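Local coordinates for protein endo-beta-1,2-glucanase (Talaromyces funiculosus, PDB 6IMV) that hydrolyses beta-1,2-glucans from within the chain as an endo-acting fungal glycoside hydrolase, at residues A[349-354]-A[427-432]. Sequence-based numbering, arbitrary orientation.
Sequences NVTDPA and VSALLT. With NAG (2-acetamido-2-deoxy-beta-D-glucopyranose), chain C.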
loop_
_atom_site.group_PDB
_atom_site.type_symbol
_atom_site.label_atom_id
_atom_site.label_comp_id
_atom_site.label_asym_id
_atom_site.label_seq_id
_atom_site.Cartn_x
_atom_site.Cartn_y
_atom_site.Cartn_z
ATOM N N ASN A 349 -5.458 12.013 10.602
ATOM C CA ASN A 349 -6.549 12.875 10.996
ATOM C C ASN A 349 -6.303 14.274 10.426
ATOM O O ASN A 349 -5.239 14.546 9.839
ATOM C CB ASN A 349 -6.660 12.913 12.522
ATOM C CG ASN A 349 -8.053 13.196 13.047
ATOM O OD1 ASN A 349 -8.956 13.573 12.294
ATOM N ND2 ASN A 349 -8.219 13.011 14.348
ATOM N N VAL A 350 -7.280 15.160 10.635
ATOM C CA VAL A 350 -7.245 16.534 10.142
ATOM C C VAL A 350 -6.070 17.302 10.762
ATOM O O VAL A 350 -5.568 16.977 11.847
ATOM C CB VAL A 350 -8.571 17.263 10.416
ATOM C CG1 VAL A 350 -9.743 16.571 9.756
ATOM C CG2 VAL A 350 -8.841 17.439 11.905
ATOM N N THR A 351 -5.658 18.342 10.035
ATOM C CA THR A 351 -4.741 19.346 10.493
ATOM C C THR A 351 -5.501 20.352 11.365
ATOM O O THR A 351 -6.610 20.763 11.033
ATOM C CB THR A 351 -4.100 20.077 9.304
ATOM O OG1 THR A 351 -3.365 19.119 8.542
ATOM C CG2 THR A 351 -3.191 21.212 9.726
ATOM N N ASP A 352 -4.873 20.741 12.475
ATOM C CA ASP A 352 -5.269 21.903 13.233
ATOM C C ASP A 352 -4.683 23.130 12.538
ATOM O O ASP A 352 -3.473 23.334 12.570
ATOM C CB ASP A 352 -4.800 21.802 14.683
ATOM C CG ASP A 352 -5.226 22.990 15.532
ATOM O OD1 ASP A 352 -5.708 23.990 14.956
ATOM O OD2 ASP A 352 -5.098 22.896 16.766
ATOM N N PRO A 353 -5.504 23.991 11.896
ATOM C CA PRO A 353 -4.973 25.144 11.169
ATOM C C PRO A 353 -4.115 26.068 12.060
ATOM O O PRO A 353 -3.185 26.692 11.576
ATOM C CB PRO A 353 -6.223 25.879 10.648
ATOM C CG PRO A 353 -7.332 24.853 10.701
ATOM C CD PRO A 353 -6.971 23.921 11.841
ATOM N N ALA A 354 -4.444 26.149 13.353
ATOM C CA ALA A 354 -3.720 27.016 14.297
ATOM C C ALA A 354 -2.254 26.576 14.430
ATOM O O ALA A 354 -1.365 27.426 14.484
ATOM C CB ALA A 354 -4.417 27.024 15.639
ATOM N N VAL A 427 -9.734 19.089 7.151
ATOM C CA VAL A 427 -8.944 18.377 6.170
ATOM C C VAL A 427 -7.571 18.081 6.788
ATOM O O VAL A 427 -7.069 18.862 7.605
ATOM C CB VAL A 427 -8.846 19.214 4.877
ATOM C CG1 VAL A 427 -7.709 18.779 3.984
ATOM C CG2 VAL A 427 -10.148 19.207 4.095
ATOM N N SER A 428 -6.984 16.939 6.410
ATOM C CA SER A 428 -5.589 16.631 6.713
ATOM C C SER A 428 -4.718 17.244 5.619
ATOM O O SER A 428 -4.656 16.712 4.514
ATOM C CB SER A 428 -5.358 15.144 6.822
ATOM O OG SER A 428 -4.032 14.874 7.250
ATOM N N ALA A 429 -4.074 18.375 5.927
ATOM C CA ALA A 429 -3.280 19.114 4.944
ATOM C C ALA A 429 -1.907 18.446 4.849
ATOM O O ALA A 429 -0.902 18.926 5.392
ATOM C CB ALA A 429 -3.203 20.569 5.342
ATOM N N LEU A 430 -1.905 17.279 4.201
ATOM C CA LEU A 430 -0.820 16.347 4.270
ATOM C C LEU A 430 -0.796 15.514 2.984
ATOM O O LEU A 430 -1.837 15.322 2.341
ATOM C CB LEU A 430 -1.053 15.478 5.512
ATOM C CG LEU A 430 0.025 14.440 5.828
ATOM C CD1 LEU A 430 1.279 15.115 6.344
ATOM C CD2 LEU A 430 -0.483 13.419 6.832
ATOM N N LEU A 431 0.406 15.055 2.613
ATOM C CA LEU A 431 0.615 14.080 1.552
ATOM C C LEU A 431 1.364 12.878 2.137
ATOM O O LEU A 431 2.352 13.077 2.824
ATOM C CB LEU A 431 1.458 14.705 0.435
ATOM C CG LEU A 431 1.107 16.129 0.016
ATOM C CD1 LEU A 431 2.212 16.693 -0.864
ATOM C CD2 LEU A 431 -0.242 16.187 -0.691
ATOM N N THR A 432 0.915 11.651 1.838
ATOM C CA THR A 432 1.684 10.452 2.154
ATOM C C THR A 432 1.626 9.473 0.979
ATOM O O THR A 432 0.688 9.514 0.182
ATOM C CB THR A 432 1.184 9.763 3.434
ATOM O OG1 THR A 432 -0.139 9.277 3.209
ATOM C CG2 THR A 432 1.188 10.677 4.645
HETATM C C1 NAG C . -9.464 13.221 15.039
HETATM C C2 NAG C . -9.369 12.580 16.409
HETATM C C3 NAG C . -10.717 12.716 17.102
HETATM C C4 NAG C . -11.086 14.179 17.232
HETATM C C5 NAG C . -10.988 14.877 15.882
HETATM C C6 NAG C . -11.120 16.387 16.059
HETATM C C7 NAG C . -7.728 10.757 16.344
HETATM C C8 NAG C . -7.557 9.265 16.334
HETATM N N2 NAG C . -8.984 11.185 16.313
HETATM O O3 NAG C . -10.665 12.111 18.382
HETATM O O4 NAG C . -12.445 14.241 17.692
HETATM O O5 NAG C . -9.749 14.605 15.215
HETATM O O6 NAG C . -11.140 16.983 14.767
HETATM O O7 NAG C . -6.776 11.518 16.376
HETATM O O HOH W 1 -8.907 20.685 9.556
HETATM O O HOH W 2 -0.560 19.471 8.264
#
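With OG1 anti to its own carbonyl carbon (chi1 -62°), Thr351 turns its hydroxyl to the backbone of Ala429; Ser428 swings OG anti to its backbone N (chi1 -174°) and meets the carbonyl of Asn349. Thr351 OG1 accepts from Ala429 N at 2.8 Å, and Ala429 CB lies 3.5 Å from that same Thr351 oxygen. Ser428 OG donates to Asn349 O at 2.9 Å, arriving above the carbonyl plane. Beside them, the backbone adds a third bond, from Thr351 N to Val427 O at 2.9 Å. Water bridges the segments twice, from Thr351 O to Val427 N and from Thr351 OG1 to Ala429 O. A valine in place of Thr351 would probably leave Ala429 N without its acceptor and the second water without one of its anchors. The side chain of Asn349 leaves in the other direction, away from 427-432, and its ND2 carries the N-linked sugar, bonded to NAG C1, while Asn349 OD1 accepts from Val350 N at 2.8 Å. Strand 347-352 forms an antiparallel hairpin with 357-362, whose Val358 touches both Thr351 and Ser428. The contact thus fastens this glycosylated hairpin to strand 427-432, which runs between 57-64 and 415-421 in the larger sheet and brings Thr432 to the glucose pocket, just before helix 433-443.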